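Local coordinates for protein oligopeptide ABC transporter OppAIV (PDB 4GL8) that probably binds oligopeptides in the periplasm as the solute-binding component of an ABC peptide importer, at residues 306-319 / 487-499. Sequence-based numbering, arbitrary orientation.
Sequences RKALSFAIDRKTLT and ERDFPAVFLNITS
Arg315 clamps two backbone carbonyls at once, one in each segment. NE and NH2 grip Phe494 O side-on, NE at 2.8 Å and in the carbonyl plane, while NH1 and NH2 close end-on over Ser310 O of helix 303-311. With its chain extended from CG to NE and two acceptors near its plane, the guanidinium is fixed against rotation. Beside it Val493 CG1 packs on Ser310 CA. A water joins Ser310 OG to Ala492 O and Phe494 N, giving both backbone groups a partner. At the other end of the contact packing is tight around Phe490: Lys307 CG lies over one ring face, 4.0 Å from the centroid, Ser310 CB is 3.8 Å from CD1, and CZ meets Phe311 CE1 obliquely. Arg306, bent at chi3 (-57°), holds Asp489 O, at the end of helix 471-489, with NE and NH1 (2.8 Å from NH1), the acceptor lying in the guanidinium plane. Contact is looser where Leu318 CD2 reaches Asn496 ND2 only at 4.0 Å; partly exposed Lys307 and exposed Glu487 and Arg488 mark the solvent side. Helices 303-311 and 315-323 thus pack on strand 492-504, in the layered alpha/beta architecture of peptide-binding proteins of the OppA family.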
loop_
_atom_site.group_PDB
_atom_site.type_symbol
_atom_site.label_atom_id
_atom_site.label_comp_id
_atom_site.label_asym_id
_atom_site.label_seq_id
_atom_site.Cartn_x
_atom_site.Cartn_y
_atom_site.Cartn_z
ATOM N N ARG A 306 3.153 -14.278 -21.585
ATOM C CA ARG A 306 2.848 -13.108 -20.750
ATOM C C ARG A 306 2.228 -11.975 -21.581
ATOM O O ARG A 306 1.247 -11.347 -21.175
ATOM C CB ARG A 306 4.108 -12.624 -20.004
ATOM C CG ARG A 306 4.682 -13.667 -19.073
ATOM C CD ARG A 306 5.649 -13.116 -18.054
ATOM N NE ARG A 306 6.760 -12.424 -18.676
ATOM C CZ ARG A 306 7.940 -12.966 -18.972
ATOM N NH1 ARG A 306 8.875 -12.214 -19.523
ATOM N NH2 ARG A 306 8.187 -14.245 -18.758
ATOM N N LYS A 307 2.762 -11.754 -22.766
ATOM C CA LYS A 307 2.268 -10.691 -23.662
ATOM C C LYS A 307 0.834 -10.984 -24.161
ATOM O O LYS A 307 -0.028 -10.110 -24.152
ATOM C CB LYS A 307 3.229 -10.605 -24.843
ATOM C CG LYS A 307 3.257 -9.304 -25.576
ATOM C CD LYS A 307 4.540 -9.146 -26.409
ATOM C CE LYS A 307 4.271 -8.046 -27.448
ATOM N NZ LYS A 307 5.400 -7.654 -28.349
ATOM N N ALA A 308 0.618 -12.220 -24.600
ATOM C CA ALA A 308 -0.704 -12.740 -24.987
ATOM C C ALA A 308 -1.746 -12.525 -23.911
ATOM O O ALA A 308 -2.809 -12.047 -24.200
ATOM C CB ALA A 308 -0.625 -14.210 -25.340
ATOM N N LEU A 309 -1.432 -12.877 -22.675
ATOM C CA LEU A 309 -2.373 -12.670 -21.581
ATOM C C LEU A 309 -2.669 -11.183 -21.434
ATOM O O LEU A 309 -3.810 -10.787 -21.231
ATOM C CB LEU A 309 -1.818 -13.221 -20.260
ATOM C CG LEU A 309 -1.459 -14.717 -20.214
ATOM C CD1 LEU A 309 -0.738 -15.047 -18.917
ATOM C CD2 LEU A 309 -2.665 -15.627 -20.419
ATOM N N SER A 310 -1.654 -10.346 -21.549
ATOM C CA SER A 310 -1.829 -8.907 -21.350
ATOM C C SER A 310 -2.655 -8.270 -22.472
ATOM O O SER A 310 -3.575 -7.525 -22.218
ATOM C CB SER A 310 -0.475 -8.204 -21.205
ATOM O OG SER A 310 -0.657 -6.807 -21.032
ATOM N N PHE A 311 -2.333 -8.601 -23.705
ATOM C CA PHE A 311 -3.056 -8.084 -24.873
ATOM C C PHE A 311 -4.461 -8.685 -25.059
ATOM O O PHE A 311 -5.288 -8.084 -25.734
ATOM C CB PHE A 311 -2.265 -8.332 -26.155
ATOM C CG PHE A 311 -1.245 -7.296 -26.448
ATOM C CD1 PHE A 311 0.081 -7.492 -26.127
ATOM C CD2 PHE A 311 -1.591 -6.134 -27.079
ATOM C CE1 PHE A 311 1.036 -6.534 -26.405
ATOM C CE2 PHE A 311 -0.636 -5.167 -27.360
ATOM C CZ PHE A 311 0.680 -5.376 -27.027
ATOM N N ALA A 312 -4.720 -9.859 -24.482
ATOM C CA ALA A 312 -6.031 -10.498 -24.578
ATOM C C ALA A 312 -7.108 -9.903 -23.652
ATOM O O ALA A 312 -8.273 -10.321 -23.730
ATOM C CB ALA A 312 -5.894 -11.979 -24.304
ATOM N N ILE A 313 -6.757 -8.947 -22.782
ATOM C CA ILE A 313 -7.757 -8.316 -21.894
ATOM C C ILE A 313 -8.290 -6.990 -22.441
ATOM O O ILE A 313 -7.530 -6.063 -22.684
ATOM C CB ILE A 313 -7.172 -7.949 -20.526
ATOM C CG1 ILE A 313 -6.444 -9.138 -19.837
ATOM C CG2 ILE A 313 -8.244 -7.327 -19.643
ATOM C CD1 ILE A 313 -7.329 -10.290 -19.490
ATOM N N ASP A 314 -9.606 -6.863 -22.560
ATOM C CA ASP A 314 -10.209 -5.593 -22.980
ATOM C C ASP A 314 -10.325 -4.652 -21.760
ATOM O O ASP A 314 -11.320 -4.706 -21.031
ATOM C CB ASP A 314 -11.587 -5.869 -23.600
ATOM C CG ASP A 314 -12.285 -4.609 -24.084
ATOM O OD1 ASP A 314 -11.699 -3.499 -24.036
ATOM O OD2 ASP A 314 -13.439 -4.747 -24.516
ATOM N N ARG A 315 -9.316 -3.795 -21.568
ATOM C CA ARG A 315 -9.192 -2.934 -20.390
ATOM C C ARG A 315 -10.278 -1.896 -20.257
ATOM O O ARG A 315 -10.725 -1.631 -19.149
ATOM C CB ARG A 315 -7.835 -2.200 -20.390
ATOM C CG ARG A 315 -6.672 -3.113 -20.035
ATOM C CD ARG A 315 -5.316 -2.538 -20.409
ATOM N NE ARG A 315 -4.243 -3.462 -20.023
ATOM C CZ ARG A 315 -3.896 -4.546 -20.706
ATOM N NH1 ARG A 315 -4.507 -4.857 -21.840
ATOM N NH2 ARG A 315 -2.925 -5.311 -20.252
ATOM N N LYS A 316 -10.658 -1.280 -21.365
ATOM C CA LYS A 316 -11.737 -0.288 -21.382
ATOM C C LYS A 316 -13.067 -0.898 -20.926
ATOM O O LYS A 316 -13.796 -0.298 -20.133
ATOM C CB LYS A 316 -11.910 0.330 -22.770
ATOM N N THR A 317 -13.388 -2.080 -21.432
ATOM C CA THR A 317 -14.629 -2.751 -21.037
ATOM C C THR A 317 -14.598 -3.084 -19.542
ATOM O O THR A 317 -15.618 -2.985 -18.870
ATOM C CB THR A 317 -14.832 -4.021 -21.872
ATOM O OG1 THR A 317 -15.117 -3.636 -23.213
ATOM C CG2 THR A 317 -15.960 -4.881 -21.350
ATOM N N LEU A 318 -13.415 -3.432 -19.028
ATOM C CA LEU A 318 -13.272 -3.728 -17.602
ATOM C C LEU A 318 -13.610 -2.504 -16.757
ATOM O O LEU A 318 -14.362 -2.610 -15.786
ATOM C CB LEU A 318 -11.877 -4.238 -17.260
ATOM C CG LEU A 318 -11.554 -4.431 -15.762
ATOM C CD1 LEU A 318 -12.487 -5.442 -15.080
ATOM C CD2 LEU A 318 -10.115 -4.874 -15.574
ATOM N N THR A 319 -13.072 -1.344 -17.117
ATOM C CA THR A 319 -13.346 -0.133 -16.342
ATOM C C THR A 319 -14.782 0.395 -16.570
ATOM O O THR A 319 -15.395 0.872 -15.627
ATOM C CB THR A 319 -12.297 0.990 -16.540
ATOM O OG1 THR A 319 -12.171 1.298 -17.919
ATOM C CG2 THR A 319 -10.957 0.561 -16.038
ATOM N N GLU A 487 6.334 -2.536 -21.945
ATOM C CA GLU A 487 6.378 -2.851 -23.410
ATOM C C GLU A 487 7.244 -4.041 -23.815
ATOM O O GLU A 487 7.164 -4.463 -24.959
ATOM C CB GLU A 487 6.947 -1.712 -24.275
ATOM C CG GLU A 487 6.681 -0.280 -23.843
ATOM C CD GLU A 487 7.151 0.762 -24.901
ATOM O OE1 GLU A 487 7.314 1.939 -24.530
ATOM O OE2 GLU A 487 7.352 0.432 -26.101
ATOM N N ARG A 488 8.118 -4.526 -22.944
ATOM C CA ARG A 488 9.085 -5.551 -23.344
ATOM C C ARG A 488 8.951 -6.837 -22.552
ATOM O O ARG A 488 8.720 -7.870 -23.136
ATOM C CB ARG A 488 10.527 -5.026 -23.237
ATOM C CG ARG A 488 11.571 -5.976 -23.816
ATOM C CD ARG A 488 12.944 -5.319 -23.987
ATOM N NE ARG A 488 13.803 -5.477 -22.812
ATOM C CZ ARG A 488 14.800 -4.644 -22.468
ATOM N NH1 ARG A 488 15.513 -4.893 -21.367
ATOM N NH2 ARG A 488 15.092 -3.555 -23.201
ATOM N N ASP A 489 9.128 -6.788 -21.233
ATOM C CA ASP A 489 9.162 -8.010 -20.428
ATOM C C ASP A 489 7.786 -8.487 -19.944
ATOM O O ASP A 489 7.633 -9.671 -19.710
ATOM C CB ASP A 489 10.116 -7.875 -19.234
ATOM C CG ASP A 489 11.600 -7.939 -19.634
ATOM O OD1 ASP A 489 11.904 -8.091 -20.836
ATOM O OD2 ASP A 489 12.462 -7.824 -18.726
ATOM N N PHE A 490 6.812 -7.586 -19.791
ATOM C CA PHE A 490 5.500 -7.949 -19.281
ATOM C C PHE A 490 5.558 -8.889 -18.050
ATOM O O PHE A 490 4.963 -9.969 -18.068
ATOM C CB PHE A 490 4.656 -8.608 -20.387
ATOM C CG PHE A 490 4.323 -7.690 -21.536
ATOM C CD1 PHE A 490 3.115 -6.994 -21.562
ATOM C CD2 PHE A 490 5.220 -7.501 -22.571
ATOM C CE1 PHE A 490 2.804 -6.136 -22.610
ATOM C CE2 PHE A 490 4.918 -6.644 -23.619
ATOM C CZ PHE A 490 3.699 -5.952 -23.638
ATOM N N PRO A 491 6.278 -8.494 -16.990
ATOM C CA PRO A 491 6.229 -9.317 -15.783
ATOM C C PRO A 491 4.842 -9.434 -15.172
ATOM O O PRO A 491 4.548 -10.392 -14.451
ATOM C CB PRO A 491 7.158 -8.570 -14.792
ATOM C CG PRO A 491 7.201 -7.176 -15.276
ATOM C CD PRO A 491 7.065 -7.265 -16.787
ATOM N N ALA A 492 3.993 -8.453 -15.445
ATOM C CA ALA A 492 2.639 -8.491 -14.984
ATOM C C ALA A 492 1.696 -8.016 -16.098
ATOM O O ALA A 492 2.100 -7.396 -17.081
ATOM C CB ALA A 492 2.509 -7.614 -13.744
ATOM N N VAL A 493 0.434 -8.353 -15.926
ATOM C CA VAL A 493 -0.649 -7.830 -16.730
ATOM C C VAL A 493 -1.157 -6.587 -16.017
ATOM O O VAL A 493 -1.876 -6.673 -15.044
ATOM C CB VAL A 493 -1.745 -8.883 -16.884
ATOM C CG1 VAL A 493 -2.897 -8.349 -17.706
ATOM C CG2 VAL A 493 -1.150 -10.133 -17.511
ATOM N N PHE A 494 -0.713 -5.425 -16.471
ATOM C CA PHE A 494 -1.118 -4.159 -15.886
ATOM C C PHE A 494 -2.482 -3.774 -16.448
ATOM O O PHE A 494 -2.696 -3.793 -17.671
ATOM C CB PHE A 494 -0.082 -3.077 -16.198
ATOM C CG PHE A 494 1.273 -3.369 -15.626
ATOM C CD1 PHE A 494 1.538 -3.122 -14.301
ATOM C CD2 PHE A 494 2.277 -3.906 -16.415
ATOM C CE1 PHE A 494 2.795 -3.399 -13.772
ATOM C CE2 PHE A 494 3.534 -4.172 -15.904
ATOM C CZ PHE A 494 3.793 -3.941 -14.575
ATOM N N LEU A 495 -3.381 -3.390 -15.556
ATOM C CA LEU A 495 -4.781 -3.230 -15.901
ATOM C C LEU A 495 -5.337 -1.813 -15.802
ATOM O O LEU A 495 -5.945 -1.317 -16.743
ATOM C CB LEU A 495 -5.626 -4.155 -15.017
ATOM C CG LEU A 495 -5.444 -5.656 -15.283
ATOM C CD1 LEU A 495 -6.125 -6.476 -14.212
ATOM C CD2 LEU A 495 -5.999 -6.030 -16.628
ATOM N N ASN A 496 -5.199 -1.173 -14.652
ATOM C CA ASN A 496 -5.709 0.183 -14.541
ATOM C C ASN A 496 -5.119 0.923 -13.368
ATOM O O ASN A 496 -4.411 0.344 -12.535
ATOM C CB ASN A 496 -7.235 0.199 -14.454
ATOM C CG ASN A 496 -7.755 -0.659 -13.327
ATOM O OD1 ASN A 496 -7.559 -0.348 -12.156
ATOM N ND2 ASN A 496 -8.419 -1.759 -13.681
ATOM N N ILE A 497 -5.371 2.224 -13.367
ATOM C CA ILE A 497 -5.078 3.082 -12.252
ATOM C C ILE A 497 -6.386 3.212 -11.512
ATOM O O ILE A 497 -7.387 3.676 -12.069
ATOM C CB ILE A 497 -4.651 4.488 -12.698
ATOM C CG1 ILE A 497 -3.512 4.423 -13.732
ATOM C CG2 ILE A 497 -4.338 5.330 -11.461
ATOM C CD1 ILE A 497 -2.209 3.792 -13.245
ATOM N N THR A 498 -6.371 2.855 -10.242
ATOM C CA THR A 498 -7.605 2.619 -9.469
ATOM C C THR A 498 -8.338 3.904 -9.085
ATOM O O THR A 498 -7.710 4.924 -8.862
ATOM C CB THR A 498 -7.235 1.839 -8.185
ATOM O OG1 THR A 498 -6.973 0.473 -8.530
ATOM C CG2 THR A 498 -8.331 1.931 -7.127
ATOM N N SER A 499 -9.665 3.827 -9.013
ATOM C CA SER A 499 -10.504 4.826 -8.341
ATOM C C SER A 499 -11.295 4.134 -7.255
ATOM O O SER A 499 -11.975 3.171 -7.538
ATOM C CB SER A 499 -11.495 5.461 -9.317
ATOM O OG SER A 499 -10.795 6.233 -10.288
HETATM O O HOH W 1 0.818 -5.709 -18.968
#